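Local coordinates for protein N-acyl-D-glutamate deacylase (Bordetella bronchiseptica, PDB 3GIP) that hydrolyses the amide bond of N-acyl-D-glutamate, releasing D-glutamate, as a zinc-dependent member of the amidohydrolase superfamily, at residues 78-81 against 82-85; 430-433 against 434-437; 459-462 against 463-466. All blocks are in the same frame, centred on the assembly; numbering follows the deposited sequence.

Interaction 1 (78-81 against 82-85); sequences DLRW and KTSQ
K82 lays its aliphatic chain alongside two apolar neighbours at the start of the short helix 80-83: its CG lies 3.6 Å from L79 CD1, and its CE comes equally near W81 NE1, at the pyrrole end of the indole. This is the tightly packed side. L79 and K82 run side by side in the same direction, and L79 CA sits 3.6 Å above one indole face, toward the rim. W81 can fold back over the residue at the N-cap because its CG stands between the backbone N and the carbonyl carbon (chi1 56°). A lysine suits this place: methylenes for the apolar wall, and an NZ that reaches salt bridges with D64 and D69, while D69 also accepts a hydrogen bond from W81 NE1.

Each carbonyl of the first turn is gripped from ahead. L79 O accepts from both K82 N and T83 N, and R80 O from S84 N and from S84 OG, the latter at 2.7 Å. The small serine thus buries its hydroxyl against the helix's own backbone. Q85, extended beyond CG, brings NE2 to W81 O at 2.8 Å; the bond is nearly straight (172°), and W81 O lies in the plane of the Q85 amide. At the start, D78 OD2 accepts from R80 N in an Asx turn.

The looser side is that of the partly exposed R80, which crosses the buried T83 at about a right angle. One water joins them, accepting from R80 NH1 and lying 2.7 Å from T83 OG1, while R80 NH1 also bonds to P464 O. The helix belongs to the TIM-barrel amidohydrolase fold, the K82 side chain about 13 Å from the zinc ion. Helix 72-75 packs on L79 and W81, helix 376-391 on R80, W81, S84 and Q85, and strand 460-463 on R80, T83 and S84.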
loop_
_atom_site.group_PDB
_atom_site.type_symbol
_atom_site.label_atom_id
_atom_site.label_comp_id
_atom_site.label_asym_id
_atom_site.label_seq_id
_atom_site.Cartn_x
_atom_site.Cartn_y
_atom_site.Cartn_z
ATOM N N ASP A 78 8.578 8.170 -12.758
ATOM C CA ASP A 78 9.514 7.043 -12.756
ATOM C C ASP A 78 9.111 5.890 -11.837
ATOM O O ASP A 78 9.360 4.725 -12.155
ATOM C CB ASP A 78 10.928 7.505 -12.388
ATOM C CG ASP A 78 10.993 8.146 -11.020
ATOM O OD1 ASP A 78 10.711 9.359 -10.915
ATOM O OD2 ASP A 78 11.316 7.434 -10.046
ATOM N N LEU A 79 8.495 6.213 -10.704
ATOM C CA LEU A 79 8.075 5.190 -9.746
ATOM C C LEU A 79 9.202 4.203 -9.437
ATOM O O LEU A 79 8.948 3.038 -9.134
ATOM C CB LEU A 79 6.860 4.428 -10.292
ATOM C CG LEU A 79 5.466 5.003 -10.018
ATOM C CD1 LEU A 79 5.127 4.784 -8.553
ATOM C CD2 LEU A 79 5.399 6.476 -10.367
ATOM N N ARG A 80 10.444 4.676 -9.495
ATOM C CA ARG A 80 11.601 3.816 -9.253
ATOM C C ARG A 80 11.614 3.200 -7.855
ATOM O O ARG A 80 12.184 2.124 -7.656
ATOM C CB ARG A 80 12.892 4.605 -9.494
ATOM C CG ARG A 80 14.173 3.774 -9.455
ATOM C CD ARG A 80 14.291 2.847 -10.656
ATOM N NE ARG A 80 15.646 2.317 -10.787
ATOM C CZ ARG A 80 16.107 1.688 -11.864
ATOM N NH1 ARG A 80 15.321 1.501 -12.913
ATOM N NH2 ARG A 80 17.365 1.262 -11.898
ATOM N N TRP A 81 10.993 3.874 -6.891
ATOM C CA TRP A 81 10.946 3.347 -5.532
ATOM C C TRP A 81 10.121 2.066 -5.483
ATOM O O TRP A 81 10.259 1.271 -4.555
ATOM C CB TRP A 81 10.385 4.393 -4.555
ATOM C CG TRP A 81 9.021 4.948 -4.887
ATOM C CD1 TRP A 81 7.823 4.553 -4.364
ATOM C CD2 TRP A 81 8.731 6.021 -5.790
ATOM N NE1 TRP A 81 6.802 5.318 -4.882
ATOM C CE2 TRP A 81 7.334 6.225 -5.762
ATOM C CE3 TRP A 81 9.518 6.830 -6.621
ATOM C CZ2 TRP A 81 6.704 7.207 -6.535
ATOM C CZ3 TRP A 81 8.888 7.808 -7.392
ATOM C CH2 TRP A 81 7.497 7.984 -7.340
ATOM N N LYS A 82 9.275 1.865 -6.492
ATOM C CA LYS A 82 8.442 0.665 -6.575
ATOM C C LYS A 82 9.142 -0.421 -7.384
ATOM O O LYS A 82 9.330 -1.541 -6.915
ATOM C CB LYS A 82 7.106 0.966 -7.264
ATOM C CG LYS A 82 6.228 2.002 -6.592
ATOM C CD LYS A 82 5.725 1.552 -5.233
ATOM C CE LYS A 82 4.581 2.454 -4.799
ATOM N NZ LYS A 82 4.167 2.271 -3.385
ATOM N N THR A 83 9.529 -0.084 -8.609
ATOM C CA THR A 83 10.166 -1.057 -9.480
ATOM C C THR A 83 11.460 -1.644 -8.928
ATOM O O THR A 83 11.728 -2.835 -9.105
ATOM C CB THR A 83 10.448 -0.454 -10.873
ATOM O OG1 THR A 83 11.418 0.590 -10.755
ATOM C CG2 THR A 83 9.170 0.118 -11.474
ATOM N N SER A 84 12.255 -0.818 -8.253
ATOM C CA SER A 84 13.526 -1.275 -7.702
ATOM C C SER A 84 13.382 -2.299 -6.581
ATOM O O SER A 84 14.365 -2.929 -6.193
ATOM C CB SER A 84 14.364 -0.086 -7.223
ATOM O OG SER A 84 13.771 0.556 -6.110
ATOM N N GLN A 85 12.172 -2.459 -6.049
ATOM C CA GLN A 85 11.956 -3.462 -5.013
ATOM C C GLN A 85 11.017 -4.567 -5.503
ATOM O O GLN A 85 10.472 -5.340 -4.709
ATOM C CB GLN A 85 11.441 -2.829 -3.710
ATOM C CG GLN A 85 10.132 -2.074 -3.785
ATOM C CD GLN A 85 9.693 -1.569 -2.420
ATOM O OE1 GLN A 85 9.472 -2.356 -1.495
ATOM N NE2 GLN A 85 9.567 -0.253 -2.285
HETATM O O HOH W 1 12.434 1.403 -13.096
#

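Interaction 2 (430-433 against 434-437); sequences VFDP and DTVA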
loop_
_atom_site.group_PDB
_atom_site.type_symbol
_atom_site.label_atom_id
_atom_site.label_comp_id
_atom_site.label_asym_id
_atom_site.label_seq_id
_atom_site.Cartn_x
_atom_site.Cartn_y
_atom_site.Cartn_z
ATOM N N VAL A 430 12.332 -10.955 -11.270
ATOM C CA VAL A 430 13.390 -11.952 -11.202
ATOM C C VAL A 430 14.343 -11.472 -10.116
ATOM O O VAL A 430 14.821 -10.338 -10.167
ATOM C CB VAL A 430 14.157 -12.048 -12.539
ATOM C CG1 VAL A 430 15.271 -13.081 -12.431
ATOM C CG2 VAL A 430 13.195 -12.413 -13.659
ATOM N N PHE A 431 14.613 -12.319 -9.130
ATOM C CA PHE A 431 15.501 -11.914 -8.049
ATOM C C PHE A 431 16.356 -13.048 -7.509
ATOM O O PHE A 431 16.016 -14.220 -7.652
ATOM C CB PHE A 431 14.680 -11.285 -6.913
ATOM C CG PHE A 431 13.758 -12.249 -6.203
ATOM C CD1 PHE A 431 14.198 -12.965 -5.092
ATOM C CD2 PHE A 431 12.445 -12.431 -6.637
ATOM C CE1 PHE A 431 13.345 -13.846 -4.420
ATOM C CE2 PHE A 431 11.582 -13.312 -5.971
ATOM C CZ PHE A 431 12.033 -14.020 -4.862
ATOM N N ASP A 432 17.483 -12.683 -6.907
ATOM C CA ASP A 432 18.389 -13.656 -6.311
ATOM C C ASP A 432 17.873 -13.875 -4.888
ATOM O O ASP A 432 17.877 -12.953 -4.074
ATOM C CB ASP A 432 19.809 -13.093 -6.269
ATOM C CG ASP A 432 20.826 -14.117 -5.819
ATOM O OD1 ASP A 432 20.500 -14.918 -4.917
ATOM O OD2 ASP A 432 21.952 -14.114 -6.362
ATOM N N PRO A 433 17.420 -15.097 -4.568
ATOM C CA PRO A 433 16.906 -15.356 -3.220
ATOM C C PRO A 433 17.932 -15.217 -2.104
ATOM O O PRO A 433 17.577 -14.928 -0.959
ATOM C CB PRO A 433 16.354 -16.774 -3.331
ATOM C CG PRO A 433 17.279 -17.408 -4.334
ATOM C CD PRO A 433 17.403 -16.324 -5.385
ATOM N N ASP A 434 19.202 -15.411 -2.438
ATOM C CA ASP A 434 20.252 -15.331 -1.434
ATOM C C ASP A 434 20.784 -13.934 -1.157
ATOM O O ASP A 434 21.387 -13.703 -0.113
ATOM C CB ASP A 434 21.417 -16.247 -1.814
ATOM C CG ASP A 434 21.029 -17.711 -1.810
ATOM O OD1 ASP A 434 20.215 -18.109 -0.950
ATOM O OD2 ASP A 434 21.546 -18.469 -2.656
ATOM N N THR A 435 20.562 -13.000 -2.077
ATOM C CA THR A 435 21.057 -11.642 -1.880
ATOM C C THR A 435 19.965 -10.585 -1.806
ATOM O O THR A 435 20.210 -9.479 -1.326
ATOM C CB THR A 435 22.023 -11.219 -3.007
ATOM O OG1 THR A 435 21.313 -11.166 -4.250
ATOM C CG2 THR A 435 23.183 -12.206 -3.123
ATOM N N VAL A 436 18.764 -10.908 -2.276
ATOM C CA VAL A 436 17.689 -9.920 -2.261
ATOM C C VAL A 436 17.536 -9.300 -0.879
ATOM O O VAL A 436 17.451 -10.000 0.131
ATOM C CB VAL A 436 16.341 -10.524 -2.729
ATOM C CG1 VAL A 436 15.847 -11.574 -1.742
ATOM C CG2 VAL A 436 15.314 -9.406 -2.905
ATOM N N ALA A 437 17.515 -7.973 -0.840
ATOM C CA ALA A 437 17.405 -7.265 0.423
ATOM C C ALA A 437 17.272 -5.769 0.227
ATOM O O ALA A 437 17.662 -5.219 -0.805
ATOM C CB ALA A 437 18.636 -7.549 1.281
HETATM O O HOH W 2 21.107 -17.627 -5.466
HETATM O O HOH W 3 18.104 -17.670 0.752
#
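D432 OD1 accepts from D434 N at 2.8 Å, met on the anti side of the carboxylate and 20° out of its plane. A weak bond from T435 N reaches the same oxygen. Holding CG anti to its own backbone N (chi1 -173°) swings the carboxylate forward over these amides, a task for which a short acidic side chain is well suited. T435 crosses it, OG1 resting 3.2 Å from D432 CB. D432 O accepts from V436 N at 2.9 Å and weakly from T435 N. The OD1 to D434 N bond makes an Asx turn, and V436 N to D432 O closes a backbone turn as the chain leaves strand 428-431 for a loop. P433 follows D432, where its fixed phi of -64° fits the bend. On the inner side V436 CG1 approaches F431 CD1 at 4.0 Å, two apolar groups facing the protein interior. The outer side is wet: one water lies within hydrogen-bonding reach of D432 OD1 and D434 OD2, though it has more acceptors near it than protons to give; the two like charges probably repel mildly. Further out, R390 NH1 donates to P433 O and V436 O, I57 and I452 pack against F431, and helix 376-391 touches V436.

Interaction 3 (459-462 against 463-466); sequences GAEV and FPQP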
loop_
_atom_site.group_PDB
_atom_site.type_symbol
_atom_site.label_atom_id
_atom_site.label_comp_id
_atom_site.label_asym_id
_atom_site.label_seq_id
_atom_site.Cartn_x
_atom_site.Cartn_y
_atom_site.Cartn_z
ATOM N N GLY A 459 4.542 -7.631 -19.524
ATOM C CA GLY A 459 5.505 -8.089 -20.510
ATOM C C GLY A 459 6.603 -7.127 -20.926
ATOM O O GLY A 459 7.514 -7.512 -21.662
ATOM N N ALA A 460 6.531 -5.881 -20.469
ATOM C CA ALA A 460 7.542 -4.891 -20.829
ATOM C C ALA A 460 8.500 -4.612 -19.676
ATOM O O ALA A 460 8.083 -4.474 -18.528
ATOM C CB ALA A 460 6.867 -3.600 -21.267
ATOM N N GLU A 461 9.788 -4.521 -19.988
ATOM C CA GLU A 461 10.786 -4.248 -18.961
ATOM C C GLU A 461 10.665 -2.840 -18.390
ATOM O O GLU A 461 10.557 -1.864 -19.137
ATOM C CB GLU A 461 12.201 -4.419 -19.521
ATOM C CG GLU A 461 13.293 -4.062 -18.508
ATOM C CD GLU A 461 14.695 -4.081 -19.093
ATOM O OE1 GLU A 461 14.860 -4.517 -20.254
ATOM O OE2 GLU A 461 15.636 -3.664 -18.385
ATOM N N VAL A 462 10.670 -2.736 -17.063
ATOM C CA VAL A 462 10.620 -1.435 -16.403
ATOM C C VAL A 462 11.846 -1.304 -15.508
ATOM O O VAL A 462 12.205 -0.208 -15.086
ATOM C CB VAL A 462 9.346 -1.242 -15.551
ATOM C CG1 VAL A 462 8.121 -1.203 -16.455
ATOM C CG2 VAL A 462 9.221 -2.356 -14.518
ATOM N N PHE A 463 12.481 -2.438 -15.227
ATOM C CA PHE A 463 13.686 -2.477 -14.403
ATOM C C PHE A 463 14.568 -3.608 -14.926
ATOM O O PHE A 463 14.071 -4.691 -15.239
ATOM C CB PHE A 463 13.328 -2.749 -12.940
ATOM C CG PHE A 463 14.511 -2.723 -12.016
ATOM C CD1 PHE A 463 14.883 -1.548 -11.372
ATOM C CD2 PHE A 463 15.278 -3.866 -11.820
ATOM C CE1 PHE A 463 16.005 -1.514 -10.543
ATOM C CE2 PHE A 463 16.402 -3.843 -10.996
ATOM C CZ PHE A 463 16.765 -2.664 -10.357
ATOM N N PRO A 464 15.893 -3.390 -14.997
ATOM C CA PRO A 464 16.641 -2.187 -14.614
ATOM C C PRO A 464 16.501 -0.993 -15.555
ATOM O O PRO A 464 16.720 0.148 -15.150
ATOM C CB PRO A 464 18.079 -2.693 -14.540
ATOM C CG PRO A 464 18.116 -3.709 -15.629
ATOM C CD PRO A 464 16.815 -4.461 -15.421
ATOM N N GLN A 465 16.140 -1.253 -16.806
ATOM C CA GLN A 465 15.990 -0.180 -17.779
ATOM C C GLN A 465 14.527 0.149 -18.058
ATOM O O GLN A 465 13.815 -0.634 -18.685
ATOM C CB GLN A 465 16.683 -0.557 -19.091
ATOM C CG GLN A 465 16.520 0.484 -20.184
ATOM C CD GLN A 465 17.074 1.838 -19.782
ATOM O OE1 GLN A 465 16.422 2.867 -19.964
ATOM N NE2 GLN A 465 18.286 1.844 -19.237
ATOM N N PRO A 466 14.058 1.316 -17.590
ATOM C CA PRO A 466 12.663 1.688 -17.832
ATOM C C PRO A 466 12.446 2.065 -19.295
ATOM O O PRO A 466 13.393 2.411 -20.001
ATOM C CB PRO A 466 12.448 2.863 -16.880
ATOM C CG PRO A 466 13.806 3.482 -16.793
ATOM C CD PRO A 466 14.716 2.282 -16.693
#
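The E461 carboxylate is approached by P464 CD, 3.3 Å from OE2, the two side chains crossing at about a right angle. The other flat group, the F463 ring, has P464 CB over one face, 4.0 Å above the plane and offset toward the rim, so the proline that follows in sequence also packs on the aromatic. A cis peptide bond joins the two. V462 and F463 form a classic beta bulge opposite V455, at the end of strand 460-463, where the antiparallel pairing with strand 452-457 gives way to a turn.

The bulge turns both side chains toward V455, from which their other contacts diverge. V462 packs on V455 and V457, a beta-branched residue suited to a strand, while F463 reaches I452 and V455 and also meets R80 and T83 of helix 80-83. Between themselves the two touch lightly, V462 CG2 lying 4.4 Å from F463 CB.

Beyond the bulge the chain doubles back, and prolines suit it: P464 supports the cis bond, and P466, like P464, has no N-H to leave without a partner. P466 CB rests 3.6 Å from V462 O, and its CA is closer still, at 3.4 Å. The turn faces helix 80-83 through F463 and P466, both of which touch R80.

On the outer side E461 does the polar work. Its chain is fully stretched, CG anti to the backbone N (chi1 177°), which carries the carboxylate past the F463 carbonyl to the returning backbone; CG itself passes 3.4 Å from F463 O. There OE2 accepts from Q465 N at 2.9 Å with an N-H...O angle of 155°, on the anti side and 33° out of the carboxylate plane.

Interaction 1 is buried, interaction 2 partly so, and interaction 3 lies at the surface. Interactions 1 and 3 touch, their centres about 10 Å apart: R80 NH2 packs 3.4 Å from F463 CE1, and S84 CA also meets that ring atom. Interaction 2 stands apart, its nearest atoms about 7 Å from either, but it shares strand 452-457 with interaction 3 as a packing partner and helix 376-391 with interaction 1. In all three a carboxylate oxygen accepts from a backbone N-H two or four residues on. The buried 78-85 adds a lysine whose charge is met by aspartates outside the segment, whereas 430-437 places a water near two carboxylates and 459-466 relies on prolines.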